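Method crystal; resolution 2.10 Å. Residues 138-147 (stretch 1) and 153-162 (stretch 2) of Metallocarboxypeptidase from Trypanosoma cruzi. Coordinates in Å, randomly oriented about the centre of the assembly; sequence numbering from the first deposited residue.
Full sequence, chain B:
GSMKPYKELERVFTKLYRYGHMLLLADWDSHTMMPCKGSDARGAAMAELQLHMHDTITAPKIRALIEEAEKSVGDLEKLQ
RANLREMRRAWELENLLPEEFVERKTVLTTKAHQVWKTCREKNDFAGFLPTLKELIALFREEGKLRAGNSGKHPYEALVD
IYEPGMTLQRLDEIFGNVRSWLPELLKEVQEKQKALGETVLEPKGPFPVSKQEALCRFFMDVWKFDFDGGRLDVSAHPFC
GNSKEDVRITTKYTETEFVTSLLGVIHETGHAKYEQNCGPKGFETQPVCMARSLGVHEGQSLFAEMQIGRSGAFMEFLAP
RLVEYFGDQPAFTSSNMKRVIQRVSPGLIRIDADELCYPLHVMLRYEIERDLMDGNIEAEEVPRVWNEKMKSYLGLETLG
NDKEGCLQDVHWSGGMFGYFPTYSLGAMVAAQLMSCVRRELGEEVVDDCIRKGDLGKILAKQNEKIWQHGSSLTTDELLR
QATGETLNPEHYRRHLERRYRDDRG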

# COMPACT_ATOMS: atom_id res chain seq x y z
N LEU B 138 -19.66 22.81 -17.89
CA LEU B 138 -19.16 21.44 -18.07
C LEU B 138 -20.15 20.38 -17.54
O LEU B 138 -20.41 19.37 -18.21
CB LEU B 138 -17.81 21.28 -17.36
CG LEU B 138 -16.84 20.16 -17.75
CD1 LEU B 138 -17.26 18.84 -17.13
CD2 LEU B 138 -16.70 20.01 -19.25
N PHE B 139 -20.70 20.64 -16.34
CA PHE B 139 -21.68 19.75 -15.70
C PHE B 139 -22.94 19.64 -16.52
O PHE B 139 -23.49 18.53 -16.66
CB PHE B 139 -22.10 20.27 -14.32
CG PHE B 139 -21.02 20.26 -13.29
CD1 PHE B 139 -20.95 21.26 -12.34
CD2 PHE B 139 -20.08 19.22 -13.23
CE1 PHE B 139 -19.98 21.25 -11.37
CE2 PHE B 139 -19.11 19.21 -12.26
CZ PHE B 139 -19.05 20.22 -11.34
N ARG B 140 -23.41 20.78 -17.03
CA ARG B 140 -24.58 20.80 -17.91
C ARG B 140 -24.32 19.99 -19.17
O ARG B 140 -25.22 19.31 -19.68
CB ARG B 140 -24.95 22.23 -18.33
CG ARG B 140 -25.53 23.11 -17.23
CD ARG B 140 -25.57 24.58 -17.68
NE ARG B 140 -26.05 25.49 -16.63
CZ ARG B 140 -26.08 26.81 -16.75
NH1 ARG B 140 -26.54 27.56 -15.74
NH2 ARG B 140 -25.64 27.40 -17.85
N GLU B 141 -23.08 20.08 -19.67
CA GLU B 141 -22.67 19.34 -20.85
C GLU B 141 -22.53 17.87 -20.51
O GLU B 141 -22.91 16.99 -21.29
CB GLU B 141 -21.34 19.86 -21.40
CG GLU B 141 -20.92 19.21 -22.73
CD GLU B 141 -19.62 19.77 -23.29
OE1 GLU B 141 -18.88 20.45 -22.54
OE2 GLU B 141 -19.34 19.52 -24.48
N GLU B 142 -21.97 17.60 -19.33
CA GLU B 142 -21.87 16.24 -18.82
C GLU B 142 -23.24 15.56 -18.72
O GLU B 142 -23.43 14.47 -19.27
CB GLU B 142 -21.13 16.20 -17.48
CG GLU B 142 -20.79 14.76 -17.05
CD GLU B 142 -19.84 14.67 -15.87
OE1 GLU B 142 -19.29 15.71 -15.45
OE2 GLU B 142 -19.63 13.55 -15.35
N GLY B 143 -24.20 16.21 -18.07
CA GLY B 143 -25.56 15.69 -17.96
C GLY B 143 -26.13 15.23 -19.28
O GLY B 143 -26.69 14.12 -19.39
N LYS B 144 -26.00 16.08 -20.30
CA LYS B 144 -26.53 15.73 -21.62
C LYS B 144 -25.89 14.45 -22.20
O LYS B 144 -26.58 13.58 -22.73
CB LYS B 144 -26.36 16.90 -22.58
CG LYS B 144 -27.41 17.99 -22.39
CD LYS B 144 -27.27 19.07 -23.46
CE LYS B 144 -28.13 20.30 -23.15
NZ LYS B 144 -27.85 20.87 -21.79
N LEU B 145 -24.57 14.35 -22.09
CA LEU B 145 -23.82 13.18 -22.57
C LEU B 145 -24.28 11.92 -21.84
O LEU B 145 -24.61 10.91 -22.46
CB LEU B 145 -22.31 13.39 -22.36
CG LEU B 145 -21.45 14.01 -23.48
CD1 LEU B 145 -22.28 14.62 -24.62
CD2 LEU B 145 -20.45 15.02 -22.90
N ARG B 146 -24.32 11.99 -20.51
CA ARG B 146 -24.75 10.84 -19.69
C ARG B 146 -26.24 10.53 -19.96
O ARG B 146 -26.64 9.37 -20.03
CB ARG B 146 -24.45 11.07 -18.20
CG ARG B 146 -23.15 11.81 -17.92
CD ARG B 146 -22.53 11.49 -16.57
NE ARG B 146 -21.76 10.27 -16.68
CZ ARG B 146 -20.50 10.09 -16.30
NH1 ARG B 146 -19.80 11.04 -15.72
NH2 ARG B 146 -19.94 8.91 -16.50
N ALA B 147 -27.04 11.58 -20.18
CA ALA B 147 -28.46 11.39 -20.56
C ALA B 147 -28.64 10.52 -21.79
O ALA B 147 -29.64 9.79 -21.89
CB ALA B 147 -29.15 12.73 -20.77
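Stretch 2 153-162: HPYEALVDIY

Two helices can approach more closely than is usual in helical packing when one presents a glycine and the other a small or flat residue at the crossing point. The pair formed by residues 138-147 and 153-162 of this metallocarboxypeptidase is a compact example. The first stretch is helical throughout and continues a helix begun earlier in the chain. The second opens with His-153 in an extended conformation (phi/psi -63/132) and turns helical from Pro-154 onward. The two axes come within 7.3 Å of each other and cross at 79°, so the second helix runs nearly perpendicular to the first.

The start of the second helix is fixed locally. His-153 occupies the N-cap position, and its ND1 accepts a hydrogen bond from Tyr-155 N at 3.1 Å, satisfying a first-turn backbone amide that has no carbonyl of its own helix to bind. The CA-to-CB bond of His-153 points away from the first helix, and Pro-154, the next residue, takes up the contact.

Backbone proximity is the heart of the arrangement. The CA atoms of Gly-143 and Pro-154 are just 3.7 Å apart, and Gly-143 CA lies 3.3 Å from Pro-154 O. Such closeness depends on the missing side chain: an ideal CB on Gly-143 would point toward the second helix and fall 2.4 Å from Pro-154 CB, a clash. Beside this point the proline ring covers the adjoining backbone, with Pro-154 CB 4.0 Å from Lys-144 N and 4.3 Å from Arg-140 O.

Small side chains extend the close fit toward the end of the first stretch. Ala-157 points toward the first helix, and its CB packs 3.3 Å from both Gly-143 O and Ala-147 N. These two atoms are already joined to each other by a helical hydrogen bond of 2.7 Å from Ala-147 N to Gly-143 O, so the methyl group rests against a satisfied piece of backbone. Ala-147 CB meets Ala-157 CB at 4.0 Å, and the corresponding CA atoms are 5.0 Å apart.

A larger apolar side chain, that of Leu-158, fills the space beside Ala-157. Leu-158 (chi1 m, chi2 t) is a knob in a hole formed by Phe-139, Glu-142, Gly-143 and Arg-146. Its CD1 approaches Phe-139 O at 3.5 Å and Phe-139 CB at 4.4 Å, while its CD2 lies 3.7 Å from Glu-142 CG and 4.0 Å from Arg-146 CD.

The charged residues contribute chiefly through their aliphatic and planar surfaces. Within the first helix, Arg-146 NH1 donates to Glu-142 OE2 at 2.5 Å, a salt bridge across one turn. Ile-161 CD1 lies over one face of the Arg-146 guanidinium, 3.5 Å from Arg-146 NH1, and 4.1 Å from Glu-142 OE2. No hydrogen bond or salt bridge links the two stretches; the contact, burying 404 Å² in total, rests on close packing.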

# COMPACT_ATOMS: atom_id res chain seq x y z
N HIS B 153 -33.48 14.29 -17.72
CA HIS B 153 -32.98 15.61 -17.38
C HIS B 153 -31.47 15.50 -17.08
O HIS B 153 -31.04 14.57 -16.39
CB HIS B 153 -33.77 16.11 -16.16
CG HIS B 153 -33.45 17.51 -15.77
ND1 HIS B 153 -32.15 17.96 -15.57
CD2 HIS B 153 -34.25 18.58 -15.54
CE1 HIS B 153 -32.17 19.24 -15.24
NE2 HIS B 153 -33.44 19.64 -15.22
N PRO B 154 -30.63 16.39 -17.64
CA PRO B 154 -29.18 16.33 -17.36
C PRO B 154 -28.78 16.05 -15.90
O PRO B 154 -27.90 15.22 -15.67
CB PRO B 154 -28.68 17.71 -17.79
CG PRO B 154 -29.88 18.44 -18.41
CD PRO B 154 -30.95 17.43 -18.64
N TYR B 155 -29.41 16.75 -14.95
CA TYR B 155 -29.14 16.56 -13.52
C TYR B 155 -29.51 15.14 -13.08
O TYR B 155 -28.80 14.53 -12.32
CB TYR B 155 -29.88 17.59 -12.66
CG TYR B 155 -29.45 17.64 -11.20
CD1 TYR B 155 -28.11 17.63 -10.84
CD2 TYR B 155 -30.38 17.69 -10.18
CE1 TYR B 155 -27.71 17.68 -9.51
CE2 TYR B 155 -29.99 17.72 -8.84
CZ TYR B 155 -28.66 17.72 -8.51
OH TYR B 155 -28.30 17.74 -7.17
N GLU B 156 -30.63 14.63 -13.56
CA GLU B 156 -30.97 13.24 -13.32
C GLU B 156 -29.88 12.28 -13.82
O GLU B 156 -29.54 11.31 -13.14
CB GLU B 156 -32.32 12.89 -13.95
CG GLU B 156 -32.77 11.51 -13.55
CD GLU B 156 -34.19 11.20 -13.95
OE1 GLU B 156 -34.42 10.06 -14.40
OE2 GLU B 156 -35.07 12.08 -13.77
N ALA B 157 -29.35 12.53 -15.01
CA ALA B 157 -28.25 11.71 -15.56
C ALA B 157 -27.04 11.76 -14.63
O ALA B 157 -26.32 10.75 -14.48
CB ALA B 157 -27.89 12.18 -17.00
N LEU B 158 -26.84 12.89 -13.96
CA LEU B 158 -25.72 13.04 -13.05
C LEU B 158 -25.98 12.37 -11.69
O LEU B 158 -25.12 11.66 -11.16
CB LEU B 158 -25.33 14.51 -12.89
CG LEU B 158 -24.66 15.19 -14.11
CD1 LEU B 158 -24.68 16.71 -13.95
CD2 LEU B 158 -23.22 14.71 -14.32
N VAL B 159 -27.17 12.57 -11.13
CA VAL B 159 -27.51 11.93 -9.86
C VAL B 159 -27.43 10.40 -10.00
O VAL B 159 -27.01 9.71 -9.08
CB VAL B 159 -28.90 12.38 -9.36
CG1 VAL B 159 -29.34 11.52 -8.15
CG2 VAL B 159 -28.87 13.90 -9.00
N ASP B 160 -27.81 9.91 -11.17
CA ASP B 160 -27.75 8.51 -11.52
C ASP B 160 -26.35 7.90 -11.38
O ASP B 160 -26.25 6.71 -11.17
CB ASP B 160 -28.25 8.30 -12.95
CG ASP B 160 -28.40 6.82 -13.33
OD1 ASP B 160 -29.38 6.17 -12.88
OD2 ASP B 160 -27.54 6.31 -14.08
N ILE B 161 -25.29 8.71 -11.49
CA ILE B 161 -23.93 8.22 -11.29
C ILE B 161 -23.80 7.58 -9.90
O ILE B 161 -23.22 6.47 -9.74
CB ILE B 161 -22.86 9.36 -11.46
CG1 ILE B 161 -22.90 9.96 -12.85
CG2 ILE B 161 -21.44 8.85 -11.17
CD1 ILE B 161 -22.02 11.26 -13.00
N TYR B 162 -24.38 8.25 -8.92
CA TYR B 162 -24.24 7.91 -7.53
C TYR B 162 -25.44 7.14 -6.98
O TYR B 162 -25.31 6.40 -6.02
CB TYR B 162 -24.10 9.20 -6.74
CG TYR B 162 -23.05 10.08 -7.28
CD1 TYR B 162 -21.70 9.73 -7.19
CD2 TYR B 162 -23.37 11.29 -7.90
CE1 TYR B 162 -20.72 10.56 -7.70
CE2 TYR B 162 -22.39 12.11 -8.42
CZ TYR B 162 -21.09 11.75 -8.32
OH TYR B 162 -20.15 12.60 -8.84